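PDB 4LTT: addiction module toxin RelE from Helicobacter pylori, which is the toxin of a type II toxin-antitoxin pair and, like its RelE/YafQ relatives, probably acts as an RNA endonuclease that cleaves mRNA. Local coordinates for residues D64-V68 / R80-H84; M1-N5 / V71-L76; L40-D46 / R57-I61. All coordinates share one frame; numbering follows the deposited sequence.

Contact 1: residues D64-V68 / R80-H84; sequences DVLLV and RLGSH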
ATOM      1  N   ASP A  64       9.868  -6.774   2.534  1.00 14.65           N
ATOM      2  CA  ASP A  64      10.430  -5.524   2.040  1.00 15.70           C
ATOM      3  C   ASP A  64       9.507  -4.792   1.102  1.00 11.29           C
ATOM      4  O   ASP A  64       9.965  -3.940   0.349  1.00 11.13           O
ATOM      5  CB  ASP A  64      11.748  -5.773   1.314  1.00 20.12           C
ATOM      6  CG  ASP A  64      12.862  -6.118   2.244  1.00 25.27           C
ATOM      7  OD1 ASP A  64      12.829  -5.668   3.408  1.00 29.34           O
ATOM      8  OD2 ASP A  64      13.807  -6.762   1.757  1.00 30.95           O
ATOM      9  N   VAL A  65       8.217  -5.169   1.077  1.00  9.14           N
ATOM     10  CA  VAL A  65       7.260  -4.462   0.214  1.00  8.59           C
ATOM     11  C   VAL A  65       6.051  -4.027   1.069  1.00  7.52           C
ATOM     12  O   VAL A  65       5.228  -4.886   1.421  1.00  7.95           O
ATOM     13  CB  VAL A  65       6.817  -5.298  -0.986  1.00  8.79           C
ATOM     14  CG1 VAL A  65       5.895  -4.398  -1.812  1.00 10.83           C
ATOM     15  CG2 VAL A  65       7.986  -5.668  -1.867  1.00 10.12           C
ATOM     16  N   LEU A  66       6.014  -2.745   1.384  1.00  6.66           N
ATOM     17  CA  LEU A  66       4.976  -2.147   2.185  1.00  6.37           C
ATOM     18  C   LEU A  66       4.069  -1.357   1.313  1.00  7.23           C
ATOM     19  O   LEU A  66       4.551  -0.665   0.414  1.00  7.78           O
ATOM     20  CB  LEU A  66       5.604  -1.244   3.224  1.00  8.15           C
ATOM     21  CG  LEU A  66       6.696  -1.853   4.090  1.00 10.12           C
ATOM     22  CD1 LEU A  66       7.264  -0.809   4.988  1.00 10.82           C
ATOM     23  CD2 LEU A  66       6.267  -3.052   4.830  1.00 13.52           C
ATOM     24  N   LEU A  67       2.764  -1.436   1.560  1.00  6.74           N
ATOM     25  CA  LEU A  67       1.776  -0.609   0.860  1.00  5.88           C
ATOM     26  C   LEU A  67       1.333   0.492   1.847  1.00  5.97           C
ATOM     27  O   LEU A  67       0.872   0.189   2.969  1.00  6.83           O
ATOM     28  CB  LEU A  67       0.591  -1.498   0.463  1.00  5.86           C
ATOM     29  CG  LEU A  67      -0.601  -0.704  -0.132  1.00  6.04           C
ATOM     30  CD1 LEU A  67      -0.235  -0.101  -1.480  1.00  6.77           C
ATOM     31  CD2 LEU A  67      -1.832  -1.612  -0.223  1.00  7.34           C
ATOM     32  N   VAL A  68       1.396   1.743   1.417  1.00  5.98           N
ATOM     33  CA  VAL A  68       0.896   2.891   2.192  1.00  6.27           C
ATOM     34  C   VAL A  68      -0.351   3.364   1.512  1.00  5.54           C
ATOM     35  O   VAL A  68      -0.320   3.607   0.263  1.00  6.14           O
ATOM     36  CB  VAL A  68       1.954   3.993   2.319  1.00  6.43           C
ATOM     37  CG1 VAL A  68       1.371   5.184   3.085  1.00  6.65           C
ATOM     38  CG2 VAL A  68       3.186   3.460   3.053  1.00  7.38           C
ATOM     39  N   ARG A  80       2.185   4.595  -1.775  1.00  6.54           N
ATOM     40  CA  ARG A  80       3.542   4.118  -2.000  1.00  6.66           C
ATOM     41  C   ARG A  80       3.483   2.624  -1.930  1.00  6.79           C
ATOM     42  O   ARG A  80       2.634   2.009  -1.272  1.00  6.12           O
ATOM     43  CB  ARG A  80       4.536   4.541  -0.851  1.00  7.88           C
ATOM     44  CG  ARG A  80       4.840   6.014  -0.698  1.00  9.94           C
ATOM     45  CD  ARG A  80       5.426   6.584  -1.952  1.00 10.50           C
ATOM     46  NE  ARG A  80       6.655   5.912  -2.407  1.00 12.05           N
ATOM     47  CZ  ARG A  80       7.918   6.215  -2.132  1.00 11.46           C
ATOM     48  NH1 ARG A  80       8.205   7.252  -1.335  1.00 14.37           N
ATOM     49  NH2 ARG A  80       8.907   5.576  -2.753  1.00 13.49           N
ATOM     50  N   LEU A  81       4.481   1.985  -2.565  1.00  6.86           N
ATOM     51  CA  LEU A  81       4.650   0.544  -2.509  1.00  6.72           C
ATOM     52  C   LEU A  81       6.136   0.282  -2.575  1.00  7.46           C
ATOM     53  O   LEU A  81       6.779   0.489  -3.618  1.00  8.79           O
ATOM     54  CB  LEU A  81       3.964  -0.067  -3.721  1.00  6.79           C
ATOM     55  CG  LEU A  81       3.996  -1.631  -3.763  1.00  6.01           C
ATOM     56  CD1 LEU A  81       3.081  -2.254  -2.688  1.00  7.61           C
ATOM     57  CD2 LEU A  81       3.577  -2.121  -5.180  1.00  7.39           C
ATOM     58  N   GLY A  82       6.737  -0.145  -1.497  1.00  7.11           N
ATOM     59  CA  GLY A  82       8.215  -0.346  -1.551  1.00  7.36           C
ATOM     60  C   GLY A  82       8.759  -0.645  -0.177  1.00  6.54           C
ATOM     61  O   GLY A  82       8.036  -0.957   0.762  1.00  7.43           O
ATOM     62  N   SER A  83      10.083  -0.629  -0.036  1.00  7.88           N
ATOM     63  CA  SER A  83      10.731  -1.002   1.203  1.00  7.88           C
ATOM     64  C   SER A  83      10.578   0.088   2.277  1.00  7.77           C
ATOM     65  O   SER A  83      10.366   1.236   1.976  1.00  8.05           O
ATOM     66  CB  SER A  83      12.227  -1.257   0.996  1.00  8.87           C
ATOM     67  OG  SER A  83      12.873  -0.091   0.705  1.00  9.96           O
ATOM     68  N   HIS A  84      10.825  -0.294   3.508  1.00  8.81           N
ATOM     69  CA  HIS A  84      10.862   0.663   4.580  1.00  8.70           C
ATOM     70  C   HIS A  84      11.852   1.785   4.299  1.00  8.62           C
ATOM     71  O   HIS A  84      11.548   2.952   4.448  1.00  9.52           O
ATOM     72  CB  HIS A  84      11.230  -0.060   5.845  1.00  9.55           C
ATOM     73  CG  HIS A  84      11.460   0.854   6.985  1.00 10.25           C
ATOM     74  ND1 HIS A  84      10.466   1.482   7.637  1.00 10.28           N
ATOM     75  CD2 HIS A  84      12.607   1.162   7.603  1.00 10.47           C
ATOM     76  CE1 HIS A  84      10.982   2.199   8.616  1.00 11.07           C
ATOM     77  NE2 HIS A  84      12.277   1.992   8.632  1.00 11.31           N
TER
HETATM   78  O   HOH W   1      11.331  -3.107   4.120  1.00 18.76           O
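R80 opens the pairing with V68: its carbonyl O takes the V68 N-H at 3.0 Å, while the return bond from R80 N to V68 O is weak. The R80 CB lies against the V68 CB at 4.1 Å. Beyond CB the arginine chain is bent at chi2 and chi3 and leads away from the pair, and NE forms a salt bridge with D13 of helix 8-19.

L81 turns to the other face of the sheet, together with L67. With its CG anti to the backbone N (chi1 -177°), its CD1 reaches V65 CG1 at 3.6 Å and also touches the L67 side chain; F10 and F14 of helix 8-19 continue this apolar layer.

G82 faces L66 in a hydrogen-bonded pair. Its N donates to L66 O at 2.9 Å, and its own O receives L66 N at 2.8 Å. The L66 side chain passes over that oxygen, CB and CG both close to G82 O.

S83 ends the pairing: its CA makes a CA-H...O contact with D64 O, 3.2 Å away, and its side chain N-caps helix 84-88. H84, the first residue of that helix, rests its CB on L66 CD1, and a water accepts from H84 N while donating to D64 OD1.

This is the open end of an antiparallel beta hairpin running straight into a C-terminal helix. It places H84 beside the face of the RelE-type sheet that carries L66. H84 is the predicted proton donor and a copper ligand in a copper-bound structure of this protein; no copper is bound here.

Contact 2: residues M1-N5 / V71-L76; sequences MLKLN and VKDDEL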
ATOM      1  N   MET A   1     -18.024  -0.857  -4.113  1.00 13.00           N
ATOM      2  CA  MET A   1     -16.652  -0.800  -3.442  1.00 10.59           C
ATOM      3  C   MET A   1     -16.078   0.583  -3.541  1.00 10.87           C
ATOM      4  O   MET A   1     -16.511   1.360  -4.402  1.00 11.02           O
ATOM      5  CB  MET A   1     -15.674  -1.628  -4.256  1.00 17.97           C
ATOM      6  CG  MET A   1     -15.852  -3.089  -4.223  1.00 19.41           C
ATOM      7  SD  MET A   1     -14.424  -3.690  -5.175  1.00 16.07           S
ATOM      8  CE  MET A   1     -15.316  -5.144  -5.599  1.00 28.91           C
ATOM      9  N   LEU A   2     -15.004   0.906  -2.772  1.00  8.09           N
ATOM     10  CA  LEU A   2     -14.282   2.142  -2.955  1.00  8.14           C
ATOM     11  C   LEU A   2     -13.724   2.275  -4.340  1.00  8.07           C
ATOM     12  O   LEU A   2     -13.301   1.298  -4.956  1.00  7.11           O
ATOM     13  CB  LEU A   2     -13.163   2.221  -1.923  1.00  8.24           C
ATOM     14  CG  LEU A   2     -13.583   2.333  -0.452  1.00  8.22           C
ATOM     15  CD1 LEU A   2     -12.382   2.005   0.428  1.00  8.58           C
ATOM     16  CD2 LEU A   2     -14.158   3.689  -0.178  1.00  9.57           C
ATOM     17  N   LYS A   3     -13.699   3.518  -4.839  1.00  7.76           N
ATOM     18  CA  LYS A   3     -13.003   3.807  -6.099  1.00  8.27           C
ATOM     19  C   LYS A   3     -11.530   3.799  -5.864  1.00  9.33           C
ATOM     20  O   LYS A   3     -11.078   4.349  -4.846  1.00 11.80           O
ATOM     21  CB  LYS A   3     -13.407   5.211  -6.523  1.00  9.25           C
ATOM     22  CG  LYS A   3     -12.870   5.650  -7.867  1.00 17.14           C
ATOM     23  CD  LYS A   3     -13.631   6.938  -8.224  1.00 21.25           C
ATOM     24  CE  LYS A   3     -12.742   8.051  -8.765  1.00 30.10           C
ATOM     25  NZ  LYS A   3     -12.252   7.657 -10.120  1.00 34.74           N
ATOM     26  N   LEU A   4     -10.735   3.288  -6.741  1.00  7.12           N
ATOM     27  CA  LEU A   4      -9.288   3.312  -6.596  1.00  8.46           C
ATOM     28  C   LEU A   4      -8.697   4.558  -7.064  1.00  9.09           C
ATOM     29  O   LEU A   4      -9.100   5.124  -8.113  1.00 13.61           O
ATOM     30  CB  LEU A   4      -8.685   2.240  -7.449  1.00 11.88           C
ATOM     31  CG  LEU A   4      -8.451   0.928  -6.907  1.00 11.99           C
ATOM     32  CD1 LEU A   4      -7.777  -0.051  -7.905  1.00 12.33           C
ATOM     33  CD2 LEU A   4      -7.476   1.018  -5.674  1.00 11.55           C
ATOM     34  N   ASN A   5      -7.789   5.105  -6.335  1.00  7.32           N
ATOM     35  CA  ASN A   5      -7.014   6.235  -6.710  1.00  8.07           C
ATOM     36  C   ASN A   5      -5.540   5.899  -6.601  1.00  7.47           C
ATOM     37  O   ASN A   5      -4.995   5.858  -5.523  1.00  7.65           O
ATOM     38  CB  ASN A   5      -7.434   7.420  -5.867  1.00  8.40           C
ATOM     39  CG  ASN A   5      -6.694   8.696  -6.209  1.00  9.78           C
ATOM     40  OD1 ASN A   5      -5.676   8.670  -6.871  1.00 10.81           O
ATOM     41  ND2 ASN A   5      -7.204   9.822  -5.718  1.00 12.08           N
ATOM     42  N   VAL A  71      -8.083   5.298   3.122  1.00  6.72           N
ATOM     43  CA  VAL A  71      -9.486   5.358   2.710  1.00  7.12           C
ATOM     44  C   VAL A  71      -9.969   6.778   3.013  1.00  7.93           C
ATOM     45  O   VAL A  71      -9.904   7.214   4.188  1.00  8.28           O
ATOM     46  CB  VAL A  71     -10.291   4.308   3.474  1.00  7.54           C
ATOM     47  CG1 VAL A  71     -11.806   4.492   3.217  1.00 10.17           C
ATOM     48  CG2 VAL A  71      -9.906   2.935   3.071  1.00  9.73           C
ATOM     49  N   LYS A  72     -10.411   7.490   2.013  1.00  8.39           N
ATOM     50  CA  LYS A  72     -10.921   8.835   2.279  1.00  9.71           C
ATOM     51  C   LYS A  72     -12.032   9.114   1.283  1.00  8.70           C
ATOM     52  O   LYS A  72     -11.832   8.987   0.090  1.00  8.17           O
ATOM     53  CB  LYS A  72      -9.846   9.858   2.104  1.00 10.45           C
ATOM     54  CG  LYS A  72     -10.331  11.276   2.290  1.00 11.16           C
ATOM     55  CD  LYS A  72      -9.255  12.286   2.189  1.00 12.57           C
ATOM     56  CE  LYS A  72      -9.839  13.678   2.432  1.00 14.13           C
ATOM     57  NZ  LYS A  72      -8.737  14.688   2.391  1.00 17.65           N
ATOM     58  N   ASP A  73     -13.208   9.583   1.749  1.00 11.13           N
ATOM     59  CA  ASP A  73     -14.262  10.129   0.781  1.00 13.33           C
ATOM     60  C   ASP A  73     -14.564   9.264  -0.506  1.00 13.40           C
ATOM     61  O   ASP A  73     -14.556   9.660  -1.607  1.00 15.65           O
ATOM     62  CB  ASP A  73     -13.948  11.496   0.341  1.00 13.72           C
ATOM     63  CG  ASP A  73     -13.867  12.468   1.490  1.00 12.34           C
ATOM     64  OD1 ASP A  73     -14.540  12.212   2.524  1.00 13.03           O
ATOM     65  OD2 ASP A  73     -13.121  13.407   1.292  1.00 12.98           O
ATOM     66  N   ASP A  74     -14.778   8.072  -0.214  1.00 12.68           N
ATOM     67  CA  ASP A  74     -15.156   7.040  -1.182  1.00 10.38           C
ATOM     68  C   ASP A  74     -14.054   6.552  -2.098  1.00  8.38           C
ATOM     69  O   ASP A  74     -14.370   5.849  -3.070  1.00  8.88           O
ATOM     70  CB  ASP A  74     -16.405   7.376  -1.985  1.00 13.71           C
ATOM     71  CG  ASP A  74     -17.252   6.107  -2.277  1.00 14.90           C
ATOM     72  OD1 ASP A  74     -17.395   5.237  -1.419  1.00 17.31           O
ATOM     73  OD2 ASP A  74     -17.799   5.997  -3.420  1.00 19.22           O
ATOM     74  N   GLU A  75     -12.814   6.868  -1.768  1.00  7.50           N
ATOM     75  CA  GLU A  75     -11.660   6.341  -2.493  1.00  7.13           C
ATOM     76  C   GLU A  75     -10.781   5.517  -1.607  1.00  6.81           C
ATOM     77  O   GLU A  75     -10.621   5.818  -0.391  1.00  6.90           O
ATOM     78  CB  GLU A  75     -10.827   7.494  -3.110  1.00  8.72           C
ATOM     79  CG  GLU A  75     -11.539   8.305  -4.172  1.00 10.61           C
ATOM     80  CD  GLU A  75     -10.569   9.325  -4.763  1.00 13.32           C
ATOM     81  OE1 GLU A  75      -9.711   9.908  -4.073  1.00 14.62           O
ATOM     82  OE2 GLU A  75     -10.631   9.481  -6.028  1.00 18.67           O
ATOM     83  N   LEU A  76     -10.137   4.518  -2.223  1.00  6.19           N
ATOM     84  CA  LEU A  76      -8.968   3.913  -1.661  1.00  5.65           C
ATOM     85  C   LEU A  76      -7.772   4.494  -2.379  1.00  5.06           C
ATOM     86  O   LEU A  76      -7.634   4.300  -3.594  1.00  6.08           O
ATOM     87  CB  LEU A  76      -9.017   2.381  -1.869  1.00  6.10           C
ATOM     88  CG  LEU A  76      -7.693   1.690  -1.425  1.00  5.99           C
ATOM     89  CD1 LEU A  76      -7.446   1.859   0.054  1.00  7.42           C
ATOM     90  CD2 LEU A  76      -7.779   0.256  -1.737  1.00  6.86           C
TER
HETATM   91  O   HOH W   2     -17.686   3.771  -5.096  1.00 18.63           O
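L2 packs against V71, D74 and L76, and its side chain can be followed outward from the backbone. CB comes 3.8 Å from L76 N and near D74 O. CG, placed anti to the carbonyl carbon (chi1 -66°), then splits into two branches with different partners. CD1 goes to V71, whose CG1 and CG2 it meets almost equally, the latter at 3.7 Å, and it also touches L76 CB; the L2 and V71 side chains cross at about a right angle. CD2 lies against the turn itself, 3.4 Å from D74 C. The leucine thus touches V71 before the type I' turn K72-E75, D74 within it and L76 after it.

The backbones run parallel. K3 N donates to D74 O, K3 O receives L76 N at 2.8 Å, and N5 N donates to L76 O, so alternate residues of the first strand grip the second. L4 and L76 lie side by side, CD2 to CD2.

On the other face E75 extends its chain beyond CG to N5. N5 ND2 gives E75 OE1 a nearly straight bond of 3.0 Å (175°); OE1 lies in the plane of the N5 amide, which meets it from above the carboxylate plane, the two planes 72° apart. K3 runs alongside E75, with CE 3.7 Å from OE2, and its ammonium would add a favourable charge nearby. A water donates to both M1 O and D74 OD2, tying the N-terminus to the turn.

Strand 3-6 is thereby added in parallel to the outer side of strand 75-82, with helix 25-35 packed beside them: its L34 and R35 touch L76, and R35 NE bonds to L2 O.

Contact 3: residues L40-D46 / R57-I61; sequences LDPQFQD and RECHI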
ATOM      1  N   LEU A  40      -7.708  -6.928   7.032  1.00  9.16           N
ATOM      2  CA  LEU A  40      -6.646  -7.769   6.530  1.00  9.96           C
ATOM      3  C   LEU A  40      -6.230  -8.820   7.617  1.00 10.82           C
ATOM      4  O   LEU A  40      -6.349  -8.605   8.815  1.00 12.89           O
ATOM      5  CB  LEU A  40      -5.477  -6.924   6.158  1.00  8.95           C
ATOM      6  CG  LEU A  40      -5.689  -5.995   4.977  1.00  9.28           C
ATOM      7  CD1 LEU A  40      -4.478  -5.157   4.715  1.00  9.64           C
ATOM      8  CD2 LEU A  40      -5.948  -6.798   3.679  1.00 12.57           C
ATOM      9  N   ASP A  41      -5.780  -9.970   7.151  1.00 13.23           N
ATOM     10  CA  ASP A  41      -5.407 -11.022   8.092  1.00 14.04           C
ATOM     11  C   ASP A  41      -4.018 -10.717   8.692  1.00 12.14           C
ATOM     12  O   ASP A  41      -3.359  -9.778   8.288  1.00 10.89           O
ATOM     13  CB  ASP A  41      -5.478 -12.345   7.440  1.00 16.91           C
ATOM     14  CG  ASP A  41      -4.386 -12.573   6.572  1.00 18.96           C
ATOM     15  OD1 ASP A  41      -4.638 -12.713   5.375  1.00 23.08           O
ATOM     16  OD2 ASP A  41      -3.210 -12.727   7.075  1.00 22.62           O
ATOM     17  N   PRO A  42      -3.586 -11.461   9.721  1.00 11.96           N
ATOM     18  CA  PRO A  42      -2.511 -10.995  10.558  1.00 12.31           C
ATOM     19  C   PRO A  42      -1.172 -10.927   9.892  1.00 10.79           C
ATOM     20  O   PRO A  42      -0.349 -10.123  10.352  1.00 11.81           O
ATOM     21  CB  PRO A  42      -2.499 -12.033  11.726  1.00 14.89           C
ATOM     22  CG  PRO A  42      -3.891 -12.517  11.769  1.00 17.80           C
ATOM     23  CD  PRO A  42      -4.252 -12.666  10.319  1.00 15.67           C
ATOM     24  N   GLN A  43      -0.943 -11.671   8.852  1.00 10.54           N
ATOM     25  CA  GLN A  43       0.300 -11.598   8.186  1.00 13.11           C
ATOM     26  C   GLN A  43       0.590 -10.212   7.601  1.00 10.11           C
ATOM     27  O   GLN A  43       1.717  -9.919   7.399  1.00 12.23           O
ATOM     28  CB  GLN A  43       0.459 -12.729   7.131  1.00 18.56           C
ATOM     29  CG  GLN A  43      -0.635 -12.800   6.106  1.00 25.43           C
ATOM     30  CD  GLN A  43      -0.759 -14.154   5.418  1.00 31.42           C
ATOM     31  OE1 GLN A  43      -1.847 -14.516   4.977  1.00 34.06           O
ATOM     32  NE2 GLN A  43       0.376 -14.897   5.288  1.00 35.22           N
ATOM     33  N   PHE A  44      -0.486  -9.435   7.356  1.00  9.82           N
ATOM     34  CA  PHE A  44      -0.317  -8.167   6.624  1.00  8.95           C
ATOM     35  C   PHE A  44       0.122  -7.084   7.577  1.00  8.74           C
ATOM     36  O   PHE A  44       0.461  -5.965   7.149  1.00  8.52           O
ATOM     37  CB  PHE A  44      -1.568  -7.843   5.861  1.00 10.50           C
ATOM     38  CG  PHE A  44      -1.768  -8.775   4.717  1.00  9.84           C
ATOM     39  CD1 PHE A  44      -0.909  -8.769   3.677  1.00 12.14           C
ATOM     40  CD2 PHE A  44      -2.733  -9.765   4.778  1.00 11.38           C
ATOM     41  CE1 PHE A  44      -1.027  -9.660   2.572  1.00 13.03           C
ATOM     42  CE2 PHE A  44      -2.876 -10.649   3.682  1.00 13.53           C
ATOM     43  CZ  PHE A  44      -1.993 -10.633   2.622  1.00 14.58           C
ATOM     44  N   GLN A  45       0.071  -7.283   8.902  1.00  7.89           N
ATOM     45  CA  GLN A  45       0.531  -6.217   9.852  1.00  9.18           C
ATOM     46  C   GLN A  45      -0.063  -4.873   9.543  1.00  7.76           C
ATOM     47  O   GLN A  45       0.587  -3.843   9.634  1.00  8.11           O
ATOM     48  CB  GLN A  45       2.036  -6.110   9.875  1.00  9.72           C
ATOM     49  CG  GLN A  45       2.689  -7.415  10.404  1.00 13.02           C
ATOM     50  CD  GLN A  45       4.203  -7.234  10.421  1.00 15.30           C
ATOM     51  OE1 GLN A  45       4.715  -6.283  10.982  1.00 19.43           O
ATOM     52  NE2 GLN A  45       4.904  -8.114   9.754  1.00 20.00           N
ATOM     53  N   ASP A  46      -1.355  -4.879   9.270  1.00  7.60           N
ATOM     54  CA  ASP A  46      -2.054  -3.636   8.856  1.00  7.15           C
ATOM     55  C   ASP A  46      -2.205  -2.686  10.068  1.00  7.06           C
ATOM     56  O   ASP A  46      -2.595  -3.148  11.184  1.00  8.10           O
ATOM     57  CB  ASP A  46      -3.448  -3.986   8.299  1.00  7.28           C
ATOM     58  CG  ASP A  46      -4.114  -2.813   7.715  1.00  7.53           C
ATOM     59  OD1 ASP A  46      -3.522  -2.203   6.851  1.00  8.12           O
ATOM     60  OD2 ASP A  46      -5.245  -2.465   8.123  1.00  9.07           O
ATOM     61  N   ARG A  57      -2.299   4.614   6.401  1.00  5.87           N
ATOM     62  CA  ARG A  57      -2.093   3.277   6.992  1.00  6.50           C
ATOM     63  C   ARG A  57      -1.033   2.550   6.189  1.00  6.39           C
ATOM     64  O   ARG A  57      -0.704   2.907   5.039  1.00  6.80           O
ATOM     65  CB  ARG A  57      -3.413   2.468   6.946  1.00  6.63           C
ATOM     66  CG  ARG A  57      -4.531   3.118   7.798  1.00  7.59           C
ATOM     67  CD  ARG A  57      -5.818   2.241   7.803  1.00  8.85           C
ATOM     68  NE  ARG A  57      -5.622   0.971   8.446  1.00  8.23           N
ATOM     69  CZ  ARG A  57      -5.615   0.757   9.747  1.00  7.86           C
ATOM     70  NH1 ARG A  57      -5.809   1.781  10.589  1.00  7.60           N
ATOM     71  NH2 ARG A  57      -5.311  -0.441  10.203  1.00  8.06           N
ATOM     72  N   GLU A  58      -0.558   1.455   6.755  1.00  6.83           N
ATOM     73  CA  GLU A  58       0.527   0.661   6.136  1.00  7.45           C
ATOM     74  C   GLU A  58       0.182  -0.848   6.342  1.00  6.81           C
ATOM     75  O   GLU A  58      -0.230  -1.224   7.448  1.00  6.77           O
ATOM     76  CB  GLU A  58       1.862   0.930   6.886  1.00  8.97           C
ATOM     77  CG  GLU A  58       3.059   0.176   6.270  1.00 11.26           C
ATOM     78  CD  GLU A  58       4.201   0.075   7.285  1.00 12.18           C
ATOM     79  OE1 GLU A  58       4.941   1.057   7.361  1.00 16.70           O
ATOM     80  OE2 GLU A  58       4.361  -0.904   8.026  1.00 15.32           O
ATOM     81  N   CYS A  59       0.390  -1.639   5.279  1.00  6.96           N
ATOM     82  CA  CYS A  59       0.352  -3.079   5.447  1.00  7.14           C
ATOM     83  C   CYS A  59       1.582  -3.634   4.735  1.00  7.38           C
ATOM     84  O   CYS A  59       2.262  -2.958   3.944  1.00  7.66           O
ATOM     85  CB  CYS A  59      -0.952  -3.687   4.975  1.00  6.70           C
ATOM     86  SG  CYS A  59      -1.278  -3.523   3.237  1.00  7.85           S
ATOM     87  N   HIS A  60       1.886  -4.870   5.080  1.00  7.97           N
ATOM     88  CA  HIS A  60       3.080  -5.556   4.487  1.00  8.48           C
ATOM     89  C   HIS A  60       2.653  -6.537   3.447  1.00  8.92           C
ATOM     90  O   HIS A  60       2.003  -7.547   3.795  1.00 12.52           O
ATOM     91  CB  HIS A  60       3.737  -6.409   5.522  1.00 12.93           C
ATOM     92  CG  HIS A  60       4.621  -5.714   6.427  1.00 19.66           C
ATOM     93  ND1 HIS A  60       4.249  -4.745   7.199  1.00 18.07           N
ATOM     94  CD2 HIS A  60       5.937  -6.028   6.774  1.00 23.87           C
ATOM     95  CE1 HIS A  60       5.291  -4.389   7.993  1.00 22.29           C
ATOM     96  NE2 HIS A  60       6.305  -5.181   7.696  1.00 22.46           N
ATOM     97  N   ILE A  61       2.987  -6.288   2.228  1.00  8.20           N
ATOM     98  CA  ILE A  61       2.730  -7.252   1.117  1.00 10.30           C
ATOM     99  C   ILE A  61       3.764  -8.384   1.134  1.00 11.30           C
ATOM    100  O   ILE A  61       3.409  -9.566   0.956  1.00 16.12           O
ATOM    101  CB  ILE A  61       2.678  -6.508  -0.199  1.00  9.29           C
ATOM    102  CG1 ILE A  61       1.717  -5.320  -0.172  1.00  8.76           C
ATOM    103  CG2 ILE A  61       2.343  -7.467  -1.385  1.00 10.82           C
ATOM    104  CD1 ILE A  61       0.265  -5.607   0.121  1.00  9.60           C
TER
HETATM  105  O   HOH W   3       2.958 -10.145   4.718  1.00 27.64           O
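The H60 imidazole carries the Q45 side-chain amide over one face, the two planes 24° apart and stacked, with Q45 OE1 3.6 Å from H60 CE1 and NE2 3.8 Å above the ring, offset toward its rim. The Q45 chain is extended beyond CG, which lets the amide reach across the ring. The F44 ring meets H60 O at its edge, CD1 to O 3.2 Å.

At the other end, the edge of the R57 guanidinium faces D46. R57 NH2 donates to D46 OD2 at 2.9 Å in a salt bridge, close to the guanidinium plane but from well above the carboxylate plane (63° out of it); the second bond, from NE to the same oxygen, is weak. Y69 OH bonds to both members of the pair, at D46 OD1 and R57 NE.

Between these ends, H60 N bonds to F44 O at 2.7 Å, and a water bridges Q43 O and H60 O. C59 CB is 3.8 Å from L40 CD1 and also near F44 CB.

The loop 40-46, between helix 25-35 and strand 47-48, packs on strand 57-60, and V30 of that helix touches both F44 and C59. Strand 57-60 carries E58, a copper ligand in a copper-bound structure of this protein, and is flanked in the sheet by strands 47-48 and 65-72.

All three contacts reach one mixed sheet, ordered 3-6, 75-82, 65-72, 57-60, 47-48. Contacts 1 and 3 are neighbours, centres 11 Å apart, and meet directly: L67 N lies 2.9 Å from C59 O, a probable hydrogen bond, and L66 CD2 packs on H60. Contact 2 sits 19 Å from contact 1, across the chain's centre, and 18 Å from contact 3, at the turn end of the hairpin whose open end is contact 1. Contact 3 closes before contact 1 opens and is nested inside the loop closed by contact 2. Contacts 1 and 3 bring H84 and E58, ligands in a copper-bound structure of this protein, to about 6 Å, side chain to side chain, although no metal is bound here.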